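Local structure of nitronate monooxygenase family protein (Pseudomonas aeruginosa, 4QIT) at residues 57-62 and 127-131; 110-115 and 305-311; 116-120 and 138-144; 157-163 and 176-182. The protein uses FMN and molecular oxygen to carry out the oxidative denitrification of alkyl nitronates, with the toxin propionate 3-nitronate as its best substrate. The protein carries 1 engineered substitution. All blocks are in the same frame, centred on the assembly; numbering follows the deposited sequence.

Interaction 1: 57-62 and 127-131; sequences GRALIR and MLLEE
Two arginines, R58 and R62, converge on one carboxylate oxygen: E131 OE2 accepts from R58 NH1 on its anti lone pair and from R62 NH2 on its syn lone pair. The setting is the outer layer of a TIM barrel, where helices 54-65 and 124-131 run side by side, their local axes 10.6 Å apart and inclined at 24°, and a four-residue salt-bridge network spans the gap between them. R62 takes E131 side-on, with NE on OE1 and NH2 on OE2, the NE bond being nearly straight at 170°. R58 approaches differently. With CG anti to its backbone N (chi1 -167°) and a bend at chi3, it leads its guanidinium across the gap, where NH1 and NH2 share the single oxygen E130 OE2, at 3.0 and 2.8 Å respectively; both donors come from the same face of that carboxylate, whereas the oxygens stay close to the guanidinium plane. A further anchor, the salt bridge from R58 NE to E55, helps fix the group's rotation. Five charged-group hydrogen bonds thus lie above a greasy floor facing the barrel strands, since I61 also packs on F72 and V74. There I61 and M127 meet tip to tip, CD1 to SD at 3.9 Å, and I61 CD1 touches L128 CD2. M127, bent at chi2 and chi3, slides back past R58, which sets M127 CG over the centre of the R58 guanidinium, 3.6 Å above its plane.

Interaction 2: 110-115 and 305-311; sequences RLKNIY and YPFVYDA
L111 pushes its isopropyl end into a shallow notch on the flank of helix 307-320, with CD1 resting 3.5 Å from the carbonyl O of F307 and CD2 lying 3.7 Å from A311 CB. The methyl of A311 forms one wall of the notch, and L93 of helix 86-101 touches L111 as well. Just before A311, D310 rises as a polar bump. Its carboxylate extends out to the loop, and OD2 accepts from K112 N at 2.7 Å, the donor standing 36° out of the carboxylate plane. A water reinforces this grip by donating to D310 OD2 and R110 O while accepting from K112 NZ. The F307 ring lies obliquely beside the K112-N113 peptide, its CE1 3.5 Å from N113 N. In this TIM-barrel protein the irregular loop 110-115 packs on the N-terminal end of helix 307-320, P306 occupying the N-cap position after a cis peptide bond. The Y305 side chain comes about 5 Å from the bound nitroethane, and Y115 touches L27, an FMN-binding residue. The chain turns at N113, the centre of an inverse gamma turn, so that I114 and Y115 face the helix start. I114 drops CD1 beside the backbone of Y309 and D310, whereas its CG2 leans on D310 OD1. The ring of P306 fills the bend, with CD 3.2 Å from N113 OD1 and CG against Y115 N and CB. Y115 then lies obliquely against Y309, ring centroids 5.9 Å apart, and receives the hydroxyl of Y305 at its edge, OH to CD2 3.5 Å.

Interaction 3: 116-120 and 138-144; sequences LSFLE and FHFGAPP. With FMN (flavin mononucleotide), chain C.
This is a small apolar contact at the C-terminal end of barrel strand 135-139, where the loop 116-120 leans against the turn that follows the strand. Its centre is an edge-to-face pair: the edge of the F138 ring points at the face of F118, with CE1 3.4 Å above the ring plane and over its centre. The planes are turned 54° from each other, and the centroids stand 4.7 Å apart. A chi1 of -168° swings the F118 ring off the loop toward the strand. P143 completes the cluster, its CG touching F118 CD2 at 3.9 Å while also lying over the centre of the F138 ring. Farther out L119 CD2 meets P144 CD, also at 3.9 Å. The loop keeps its own shape through an ST turn, in which S117 OG accepts from L119 N, and through E120 OE1, which takes S117 N on its anti lone pair. S117 OG is also hydrogen-bonded to the carbonyl O of H79. Next along the strand, H139 lines the FMN pocket. The two segments thus meet through aromatic and apolar contacts; polar bonds instead shape the loop and tie it to F77, and one from H139 NE2 to the carbonyl O of S189 probably helps orient the histidine beside the flavin.

Interaction 4: 157-163 and 176-182; sequences RVLVCAT and ADAVVAQ. With FMN (flavin mononucleotide), chain C.
Main-chain hydrogen bonds carry this contact between neighbouring parallel strands, 157-162 and 178-182, which with helix 165-173 form a beta-alpha-beta unit of the TIM barrel. V160 N binds A178 O, V160 O takes V180 N, V180 O takes A162 N, and A162 O takes Q182 N at 3.0 Å; CA-H...O contacts fill the spaces between, as from C161 CA to V180 O. At the strand entrance the D177 carboxylate adds to the pairing. D177 OD2 receives V158 N at 2.8 Å and 168°, on the anti side of the carboxylate, while D177 N returns a bond to V158 O. Q152 also donates to D177 OD2. A water accepts from R157 NH1 and may donate, at a long 3.2 Å, to D177 OD2; R157 NE goes to L14 O.

Apolar side chains occupy both faces of the sheet. L159 lays CD2 on A178 CB at 3.6 Å and CD1 against V180 CG2, with C161 farther along the same face. Behind them, A162 CB meets V179 CG2 at 3.7 Å, on the face covered by V171 of helix 165-173.

Q182, its chain extended beyond CG, sends NE2 to FMN O3' at 3.1 Å, with a second bond to S189 O, while OE1 accepts from G191 N. These three bonds hold the amide in one orientation, so the strand end presents a fixed donor to the ribityl chain of the cofactor.

How the interactions relate
The four contacts sample different parts of one TIM-barrel chain. Interactions 3 and 4, their centres about 13 Å apart, share its parallel sheet: strands 135-139 and 157-162 are neighbours, joined by probable backbone hydrogen bonds from F138 to L159 and C161, and their adjacent ends reach the FMN site. Interaction 1 lies in the outer helical layer, about 17 Å from interaction 3 between centres, and packs on it through L128 and F118. Interaction 2, about 25 Å from interaction 1 between centres, ties the loop before helix 124-131 to a far later helix; Y305 touches F140, so interactions 2 and 3 meet. Along the chain, 1 crosses 2 and 3, both 1 and 3 close before 4 opens, and 2 encloses 3 and 4.

Interaction 1: 57-62 and 127-131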
# COMPACT_ATOMS: atom_id res chain seq x y z
N GLY A 57 15.77 23.56 -19.62
CA GLY A 57 16.25 22.74 -18.52
C GLY A 57 17.57 23.29 -18.01
O GLY A 57 17.79 23.39 -16.79
N ARG A 58 18.45 23.66 -18.94
CA ARG A 58 19.74 24.24 -18.57
C ARG A 58 19.55 25.49 -17.73
O ARG A 58 20.22 25.67 -16.71
CB ARG A 58 20.56 24.57 -19.82
CG ARG A 58 22.03 24.89 -19.52
CD ARG A 58 22.74 25.52 -20.71
NE ARG A 58 22.73 24.67 -21.90
CZ ARG A 58 23.59 23.69 -22.13
NH1 ARG A 58 24.52 23.39 -21.24
NH2 ARG A 58 23.51 22.98 -23.25
N ALA A 59 18.62 26.36 -18.15
CA ALA A 59 18.38 27.61 -17.44
C ALA A 59 17.86 27.36 -16.03
O ALA A 59 18.24 28.06 -15.09
CB ALA A 59 17.41 28.47 -18.21
N LEU A 60 17.00 26.36 -15.89
CA LEU A 60 16.46 25.97 -14.59
C LEU A 60 17.55 25.48 -13.64
O LEU A 60 17.54 25.80 -12.45
CB LEU A 60 15.38 24.90 -14.76
CG LEU A 60 14.04 25.42 -15.29
CD1 LEU A 60 13.15 24.26 -15.69
CD2 LEU A 60 13.35 26.30 -14.25
N ILE A 61 18.48 24.68 -14.16
CA ILE A 61 19.60 24.19 -13.37
C ILE A 61 20.45 25.37 -12.90
O ILE A 61 20.87 25.44 -11.74
CB ILE A 61 20.44 23.18 -14.17
CG1 ILE A 61 19.64 21.89 -14.41
CG2 ILE A 61 21.75 22.85 -13.47
CD1 ILE A 61 20.30 20.93 -15.38
N ARG A 62 20.68 26.32 -13.80
CA ARG A 62 21.46 27.49 -13.46
C ARG A 62 20.75 28.37 -12.44
O ARG A 62 21.39 28.98 -11.58
CB ARG A 62 21.85 28.26 -14.71
CG ARG A 62 22.81 27.45 -15.57
CD ARG A 62 23.33 28.21 -16.77
NE ARG A 62 24.29 27.40 -17.50
CZ ARG A 62 25.04 27.84 -18.50
NH1 ARG A 62 24.96 29.11 -18.88
NH2 ARG A 62 25.89 27.02 -19.11
N MET A 127 23.40 18.03 -22.48
CA MET A 127 23.19 19.19 -21.60
C MET A 127 23.53 18.87 -20.15
O MET A 127 24.18 19.67 -19.46
CB MET A 127 21.76 19.72 -21.73
CG MET A 127 21.47 20.95 -20.89
SD MET A 127 21.01 20.61 -19.18
CE MET A 127 19.38 19.88 -19.39
N LEU A 128 23.10 17.70 -19.67
CA LEU A 128 23.42 17.29 -18.30
C LEU A 128 24.92 17.08 -18.09
O LEU A 128 25.44 17.37 -17.02
CB LEU A 128 22.63 16.03 -17.92
CG LEU A 128 21.11 16.16 -17.86
CD1 LEU A 128 20.48 14.79 -17.66
CD2 LEU A 128 20.69 17.11 -16.74
N LEU A 129 25.60 16.57 -19.11
CA LEU A 129 27.04 16.32 -19.02
C LEU A 129 27.80 17.64 -18.93
O LEU A 129 28.87 17.72 -18.33
CB LEU A 129 27.52 15.48 -20.21
CG LEU A 129 26.98 14.05 -20.28
CD1 LEU A 129 27.47 13.37 -21.55
CD2 LEU A 129 27.37 13.25 -19.06
N GLU A 130 27.23 18.69 -19.51
CA GLU A 130 27.83 20.02 -19.44
C GLU A 130 27.58 20.69 -18.09
O GLU A 130 28.49 21.26 -17.49
CB GLU A 130 27.28 20.92 -20.55
CG GLU A 130 27.69 20.53 -21.97
CD GLU A 130 26.96 21.35 -23.01
OE1 GLU A 130 27.64 22.01 -23.83
OE2 GLU A 130 25.71 21.34 -23.02
N GLU A 131 26.34 20.62 -17.62
CA GLU A 131 25.95 21.34 -16.40
C GLU A 131 26.34 20.62 -15.11
O GLU A 131 26.55 21.26 -14.08
CB GLU A 131 24.44 21.63 -16.41
CG GLU A 131 23.98 22.55 -17.54
CD GLU A 131 24.71 23.88 -17.57
OE1 GLU A 131 24.89 24.51 -16.51
OE2 GLU A 131 25.11 24.30 -18.68

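Interaction 2: 110-115 and 305-311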
# COMPACT_ATOMS: atom_id res chain seq x y z
N ARG A 110 -5.92 18.49 -31.86
CA ARG A 110 -4.98 17.38 -31.91
C ARG A 110 -4.21 17.32 -30.60
O ARG A 110 -4.15 18.31 -29.87
CB ARG A 110 -4.01 17.53 -33.09
CG ARG A 110 -3.10 18.75 -33.02
CD ARG A 110 -2.47 19.06 -34.38
NE ARG A 110 -1.52 20.17 -34.30
CZ ARG A 110 -0.21 20.03 -34.14
NH1 ARG A 110 0.34 18.83 -34.07
NH2 ARG A 110 0.56 21.11 -34.08
N LEU A 111 -3.64 16.16 -30.32
CA LEU A 111 -2.85 15.98 -29.10
C LEU A 111 -1.38 15.83 -29.47
O LEU A 111 -1.05 15.39 -30.57
CB LEU A 111 -3.33 14.75 -28.33
CG LEU A 111 -4.77 14.82 -27.85
CD1 LEU A 111 -5.10 13.58 -27.03
CD2 LEU A 111 -5.00 16.09 -27.04
N LYS A 112 -0.52 16.20 -28.53
CA LYS A 112 0.92 16.22 -28.76
C LYS A 112 1.68 15.43 -27.70
O LYS A 112 1.18 15.22 -26.58
CB LYS A 112 1.43 17.67 -28.77
CG LYS A 112 0.73 18.59 -29.77
CD LYS A 112 1.30 20.00 -29.65
CE LYS A 112 0.52 21.01 -30.48
NZ LYS A 112 -0.81 21.29 -29.88
N ASN A 113 2.89 15.02 -28.05
CA ASN A 113 3.77 14.30 -27.14
C ASN A 113 4.46 15.30 -26.22
O ASN A 113 5.63 15.64 -26.40
CB ASN A 113 4.79 13.52 -27.96
CG ASN A 113 5.60 12.57 -27.12
OD1 ASN A 113 5.30 12.35 -25.95
ND2 ASN A 113 6.64 12.00 -27.72
N ILE A 114 3.73 15.76 -25.21
CA ILE A 114 4.18 16.93 -24.44
C ILE A 114 5.35 16.66 -23.50
O ILE A 114 6.08 17.58 -23.14
CB ILE A 114 3.03 17.55 -23.64
CG1 ILE A 114 2.40 16.50 -22.73
CG2 ILE A 114 1.99 18.13 -24.58
CD1 ILE A 114 1.50 17.12 -21.64
N TYR A 115 5.53 15.41 -23.11
CA TYR A 115 6.64 15.05 -22.23
C TYR A 115 7.56 14.08 -22.96
O TYR A 115 7.31 12.87 -22.97
CB TYR A 115 6.13 14.37 -20.95
CG TYR A 115 5.35 15.26 -20.00
CD1 TYR A 115 5.42 16.64 -20.09
CD2 TYR A 115 4.56 14.70 -19.01
CE1 TYR A 115 4.69 17.45 -19.20
CE2 TYR A 115 3.84 15.49 -18.13
CZ TYR A 115 3.91 16.86 -18.23
OH TYR A 115 3.19 17.65 -17.36
N TYR A 305 0.20 7.41 -22.82
CA TYR A 305 0.90 8.47 -22.11
C TYR A 305 1.99 9.02 -23.04
O TYR A 305 2.67 8.26 -23.72
CB TYR A 305 1.53 7.86 -20.85
CG TYR A 305 2.35 8.82 -20.03
CD1 TYR A 305 1.76 9.63 -19.06
CD2 TYR A 305 3.72 8.91 -20.21
CE1 TYR A 305 2.52 10.51 -18.29
CE2 TYR A 305 4.49 9.79 -19.46
CZ TYR A 305 3.89 10.58 -18.50
OH TYR A 305 4.68 11.44 -17.76
N PRO A 306 2.18 10.35 -23.07
CA PRO A 306 1.53 11.39 -22.27
C PRO A 306 0.46 12.18 -23.06
O PRO A 306 0.06 13.27 -22.63
CB PRO A 306 2.71 12.31 -21.94
CG PRO A 306 3.50 12.31 -23.24
CD PRO A 306 3.31 10.91 -23.84
N PHE A 307 0.02 11.65 -24.19
CA PHE A 307 -1.00 12.31 -24.99
C PHE A 307 -2.27 12.58 -24.19
O PHE A 307 -2.90 13.63 -24.36
CB PHE A 307 -1.32 11.50 -26.26
CG PHE A 307 -0.13 11.27 -27.14
CD1 PHE A 307 0.25 12.22 -28.09
CD2 PHE A 307 0.61 10.09 -27.03
CE1 PHE A 307 1.36 12.00 -28.89
CE2 PHE A 307 1.72 9.87 -27.84
CZ PHE A 307 2.09 10.83 -28.77
N VAL A 308 -2.66 11.63 -23.34
CA VAL A 308 -3.81 11.83 -22.47
C VAL A 308 -3.66 13.09 -21.62
O VAL A 308 -4.60 13.88 -21.49
CB VAL A 308 -4.06 10.61 -21.56
CG1 VAL A 308 -5.23 10.86 -20.61
CG2 VAL A 308 -4.32 9.38 -22.41
N TYR A 309 -2.47 13.29 -21.05
CA TYR A 309 -2.25 14.48 -20.23
C TYR A 309 -2.37 15.78 -21.03
O TYR A 309 -2.81 16.79 -20.50
CB TYR A 309 -0.92 14.41 -19.46
CG TYR A 309 -0.93 15.27 -18.21
CD1 TYR A 309 -2.06 15.36 -17.42
CD2 TYR A 309 0.20 15.98 -17.81
CE1 TYR A 309 -2.09 16.13 -16.27
CE2 TYR A 309 0.18 16.76 -16.65
CZ TYR A 309 -0.97 16.83 -15.89
OH TYR A 309 -1.01 17.59 -14.74
N ASP A 310 -1.99 15.75 -22.31
CA ASP A 310 -2.16 16.92 -23.16
C ASP A 310 -3.64 17.29 -23.27
O ASP A 310 -4.00 18.46 -23.20
CB ASP A 310 -1.55 16.64 -24.54
CG ASP A 310 -1.42 17.90 -25.39
OD1 ASP A 310 -1.14 18.98 -24.83
OD2 ASP A 310 -1.60 17.81 -26.63
N ALA A 311 -4.50 16.28 -23.41
CA ALA A 311 -5.94 16.52 -23.48
C ALA A 311 -6.44 17.09 -22.14
O ALA A 311 -7.20 18.06 -22.10
CB ALA A 311 -6.70 15.23 -23.85
O HOH W 1 -2.56 19.72 -28.08

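Interaction 3: 116-120 and 138-144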
# COMPACT_ATOMS: atom_id res chain seq x y z
N LEU A 116 8.62 14.60 -23.57
CA LEU A 116 9.55 13.72 -24.26
C LEU A 116 10.35 12.92 -23.25
O LEU A 116 10.90 13.47 -22.29
CB LEU A 116 10.49 14.51 -25.18
CG LEU A 116 9.83 15.32 -26.29
CD1 LEU A 116 10.90 16.04 -27.11
CD2 LEU A 116 8.99 14.42 -27.18
N SER A 117 10.40 11.62 -23.46
CA SER A 117 11.21 10.74 -22.64
C SER A 117 12.69 11.01 -22.86
O SER A 117 13.10 11.47 -23.93
CB SER A 117 10.91 9.29 -22.98
OG SER A 117 11.74 8.42 -22.24
N PHE A 118 13.49 10.72 -21.84
CA PHE A 118 14.94 10.75 -21.93
C PHE A 118 15.38 9.84 -23.06
O PHE A 118 16.41 10.08 -23.72
CB PHE A 118 15.54 10.28 -20.60
CG PHE A 118 17.02 10.54 -20.45
CD1 PHE A 118 17.51 11.84 -20.35
CD2 PHE A 118 17.91 9.48 -20.37
CE1 PHE A 118 18.87 12.07 -20.20
CE2 PHE A 118 19.28 9.71 -20.22
CZ PHE A 118 19.75 11.00 -20.13
N LEU A 119 14.59 8.80 -23.32
CA LEU A 119 14.90 7.83 -24.37
C LEU A 119 14.65 8.34 -25.78
O LEU A 119 15.07 7.70 -26.75
CB LEU A 119 14.11 6.54 -24.13
CG LEU A 119 14.32 5.92 -22.75
CD1 LEU A 119 13.50 4.66 -22.62
CD2 LEU A 119 15.80 5.62 -22.51
N GLU A 120 13.96 9.48 -25.91
CA GLU A 120 13.65 10.00 -27.25
C GLU A 120 14.14 11.42 -27.54
O GLU A 120 14.04 11.88 -28.67
CB GLU A 120 12.14 9.91 -27.52
CG GLU A 120 11.31 10.92 -26.75
CD GLU A 120 9.83 10.63 -26.82
OE1 GLU A 120 9.17 10.59 -25.76
OE2 GLU A 120 9.31 10.45 -27.94
N PHE A 138 15.82 9.39 -12.48
CA PHE A 138 14.95 8.95 -13.56
C PHE A 138 13.70 8.28 -13.02
O PHE A 138 13.76 7.53 -12.03
CB PHE A 138 15.70 8.00 -14.50
CG PHE A 138 16.86 8.65 -15.18
CD1 PHE A 138 16.66 9.48 -16.27
CD2 PHE A 138 18.16 8.46 -14.72
CE1 PHE A 138 17.73 10.10 -16.92
CE2 PHE A 138 19.24 9.08 -15.35
CZ PHE A 138 19.02 9.91 -16.45
N HIS A 139 12.58 8.53 -13.69
CA HIS A 139 11.28 8.00 -13.31
C HIS A 139 10.71 7.24 -14.50
O HIS A 139 10.87 7.68 -15.64
CB HIS A 139 10.32 9.15 -12.96
CG HIS A 139 9.21 8.76 -12.04
ND1 HIS A 139 9.45 8.25 -10.78
CD2 HIS A 139 7.87 8.81 -12.18
CE1 HIS A 139 8.30 8.00 -10.19
NE2 HIS A 139 7.32 8.33 -11.02
N PHE A 140 10.05 6.12 -14.22
CA PHE A 140 9.36 5.26 -15.20
C PHE A 140 10.26 4.22 -15.85
O PHE A 140 9.75 3.33 -16.54
CB PHE A 140 8.63 6.04 -16.30
CG PHE A 140 7.59 7.01 -15.82
CD1 PHE A 140 6.65 6.66 -14.85
CD2 PHE A 140 7.52 8.27 -16.38
CE1 PHE A 140 5.68 7.57 -14.46
CE2 PHE A 140 6.57 9.18 -15.99
CZ PHE A 140 5.64 8.83 -15.02
N GLY A 141 11.57 4.34 -15.66
CA GLY A 141 12.51 3.40 -16.25
C GLY A 141 13.94 3.82 -16.00
O GLY A 141 14.21 4.92 -15.50
N ALA A 142 14.88 2.94 -16.36
CA ALA A 142 16.29 3.28 -16.26
C ALA A 142 16.84 3.48 -17.66
O ALA A 142 16.46 2.75 -18.59
CB ALA A 142 17.05 2.18 -15.55
N PRO A 143 17.72 4.46 -17.84
CA PRO A 143 18.37 4.63 -19.14
C PRO A 143 19.31 3.46 -19.40
O PRO A 143 19.64 2.72 -18.47
CB PRO A 143 19.19 5.91 -18.97
CG PRO A 143 18.57 6.62 -17.80
CD PRO A 143 18.10 5.53 -16.90
N PRO A 144 19.76 3.29 -20.66
CA PRO A 144 20.80 2.30 -20.92
C PRO A 144 22.03 2.50 -20.03
O PRO A 144 22.36 3.62 -19.64
CB PRO A 144 21.16 2.55 -22.38
CG PRO A 144 19.92 3.11 -22.98
CD PRO A 144 19.29 3.94 -21.90
N1 FMN C . 8.36 11.82 -9.27
C2 FMN C . 9.13 12.01 -10.41
O2 FMN C . 9.99 11.18 -10.68
N3 FMN C . 8.98 13.11 -11.21
C4 FMN C . 8.00 14.03 -10.89
O4 FMN C . 7.82 15.03 -11.59
C4A FMN C . 7.23 13.85 -9.76
N5 FMN C . 6.27 14.79 -9.47
C5A FMN C . 5.49 14.66 -8.35
C6 FMN C . 4.54 15.64 -8.09
C7 FMN C . 3.74 15.57 -6.97
C7M FMN C . 2.76 16.68 -6.75
C8 FMN C . 3.87 14.48 -6.10
C8M FMN C . 2.99 14.37 -4.89
C9 FMN C . 4.82 13.49 -6.37
C9A FMN C . 5.64 13.57 -7.50
N10 FMN C . 6.61 12.61 -7.79
C10 FMN C . 7.39 12.75 -8.93
C1' FMN C . 6.77 11.40 -6.90
C2' FMN C . 7.84 11.58 -5.84
O2' FMN C . 9.11 11.47 -6.43
C3' FMN C . 7.73 10.51 -4.76
O3' FMN C . 7.57 9.22 -5.31
C4' FMN C . 6.50 10.81 -3.94
O4' FMN C . 6.35 12.21 -3.81
C5' FMN C . 6.69 10.21 -2.55
O5' FMN C . 5.40 10.18 -2.01
P FMN C . 4.94 11.23 -0.91
O1P FMN C . 6.15 11.79 -0.21
O2P FMN C . 4.01 10.50 0.01
O3P FMN C . 4.25 12.31 -1.67

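Interaction 4: 157-163 and 176-182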
# COMPACT_ATOMS: atom_id res chain seq x y z
N ARG A 157 25.85 11.65 -9.51
CA ARG A 157 25.23 10.47 -8.90
C ARG A 157 23.89 10.21 -9.57
O ARG A 157 23.12 11.14 -9.79
CB ARG A 157 25.01 10.69 -7.40
CG ARG A 157 26.26 11.08 -6.62
CD ARG A 157 27.35 10.04 -6.75
NE ARG A 157 28.44 10.31 -5.82
CZ ARG A 157 29.66 9.80 -5.93
NH1 ARG A 157 29.96 9.00 -6.94
NH2 ARG A 157 30.59 10.10 -5.03
N VAL A 158 23.61 8.94 -9.89
CA VAL A 158 22.40 8.60 -10.64
C VAL A 158 21.42 7.78 -9.79
O VAL A 158 21.78 6.72 -9.26
CB VAL A 158 22.72 7.82 -11.93
CG1 VAL A 158 21.43 7.38 -12.63
CG2 VAL A 158 23.58 8.68 -12.87
N LEU A 159 20.19 8.28 -9.68
CA LEU A 159 19.14 7.56 -8.95
C LEU A 159 18.06 7.13 -9.94
O LEU A 159 17.78 7.85 -10.90
CB LEU A 159 18.49 8.46 -7.90
CG LEU A 159 19.33 9.22 -6.87
CD1 LEU A 159 18.49 9.49 -5.63
CD2 LEU A 159 20.61 8.51 -6.50
N VAL A 160 17.44 5.98 -9.68
CA VAL A 160 16.28 5.56 -10.47
C VAL A 160 15.19 5.04 -9.54
O VAL A 160 15.47 4.31 -8.59
CB VAL A 160 16.64 4.46 -11.51
CG1 VAL A 160 15.43 4.14 -12.39
CG2 VAL A 160 17.80 4.89 -12.39
N CYS A 161 13.95 5.42 -9.80
CA CYS A 161 12.82 4.94 -9.03
C CYS A 161 12.41 3.52 -9.45
O CYS A 161 12.41 3.18 -10.65
CB CYS A 161 11.64 5.88 -9.24
SG CYS A 161 10.16 5.41 -8.37
N ALA A 162 12.08 2.69 -8.47
CA ALA A 162 11.54 1.35 -8.73
C ALA A 162 10.38 1.08 -7.78
O ALA A 162 10.39 1.57 -6.65
CB ALA A 162 12.61 0.29 -8.57
N THR A 163 9.41 0.29 -8.23
CA THR A 163 8.25 -0.05 -7.40
C THR A 163 8.21 -1.51 -6.96
O THR A 163 7.36 -1.89 -6.18
CB THR A 163 6.89 0.29 -8.08
OG1 THR A 163 6.67 -0.58 -9.20
CG2 THR A 163 6.85 1.75 -8.52
N ALA A 176 23.03 2.22 -11.63
CA ALA A 176 22.71 3.39 -10.81
C ALA A 176 23.40 3.38 -9.45
O ALA A 176 23.77 2.31 -8.94
CB ALA A 176 21.19 3.51 -10.63
N ASP A 177 23.57 4.56 -8.87
CA ASP A 177 24.15 4.70 -7.54
C ASP A 177 23.17 4.40 -6.41
O ASP A 177 23.58 4.04 -5.31
CB ASP A 177 24.71 6.11 -7.37
CG ASP A 177 25.84 6.42 -8.33
OD1 ASP A 177 26.97 5.96 -8.07
OD2 ASP A 177 25.61 7.11 -9.35
N ALA A 178 21.87 4.57 -6.67
CA ALA A 178 20.86 4.30 -5.66
C ALA A 178 19.50 4.06 -6.29
O ALA A 178 19.24 4.52 -7.40
CB ALA A 178 20.78 5.45 -4.65
N VAL A 179 18.65 3.33 -5.57
CA VAL A 179 17.29 3.06 -6.01
C VAL A 179 16.33 3.83 -5.10
O VAL A 179 16.49 3.82 -3.87
CB VAL A 179 16.97 1.54 -6.04
CG1 VAL A 179 17.09 0.92 -4.64
CG2 VAL A 179 15.58 1.29 -6.63
N VAL A 180 15.38 4.51 -5.71
CA VAL A 180 14.31 5.17 -4.95
C VAL A 180 13.13 4.22 -4.93
O VAL A 180 12.47 3.98 -5.95
CB VAL A 180 13.90 6.50 -5.57
CG1 VAL A 180 12.78 7.14 -4.76
CG2 VAL A 180 15.11 7.46 -5.66
N ALA A 181 12.88 3.64 -3.77
CA ALA A 181 11.83 2.65 -3.60
C ALA A 181 10.51 3.37 -3.38
O ALA A 181 10.27 3.89 -2.29
CB ALA A 181 12.15 1.78 -2.41
N GLN A 182 9.67 3.38 -4.40
CA GLN A 182 8.39 4.08 -4.32
C GLN A 182 7.26 3.13 -3.93
O GLN A 182 6.85 2.27 -4.72
CB GLN A 182 8.05 4.75 -5.64
CG GLN A 182 6.85 5.66 -5.54
CD GLN A 182 6.23 5.97 -6.90
OE1 GLN A 182 5.88 5.06 -7.64
NE2 GLN A 182 6.08 7.26 -7.22
N1 FMN C . 8.36 11.82 -9.27
C2 FMN C . 9.13 12.01 -10.41
O2 FMN C . 9.99 11.18 -10.68
N3 FMN C . 8.98 13.11 -11.21
C4 FMN C . 8.00 14.03 -10.89
O4 FMN C . 7.82 15.03 -11.59
C4A FMN C . 7.23 13.85 -9.76
N5 FMN C . 6.27 14.79 -9.47
C5A FMN C . 5.49 14.66 -8.35
C6 FMN C . 4.54 15.64 -8.09
C7 FMN C . 3.74 15.57 -6.97
C7M FMN C . 2.76 16.68 -6.75
C8 FMN C . 3.87 14.48 -6.10
C8M FMN C . 2.99 14.37 -4.89
C9 FMN C . 4.82 13.49 -6.37
C9A FMN C . 5.64 13.57 -7.50
N10 FMN C . 6.61 12.61 -7.79
C10 FMN C . 7.39 12.75 -8.93
C1' FMN C . 6.77 11.40 -6.90
C2' FMN C . 7.84 11.58 -5.84
O2' FMN C . 9.11 11.47 -6.43
C3' FMN C . 7.73 10.51 -4.76
O3' FMN C . 7.57 9.22 -5.31
C4' FMN C . 6.50 10.81 -3.94
O4' FMN C . 6.35 12.21 -3.81
C5' FMN C . 6.69 10.21 -2.55
O5' FMN C . 5.40 10.18 -2.01
P FMN C . 4.94 11.23 -0.91
O1P FMN C . 6.15 11.79 -0.21
O2P FMN C . 4.01 10.50 0.01
O3P FMN C . 4.25 12.31 -1.67
O HOH W 2 28.57 8.37 -9.53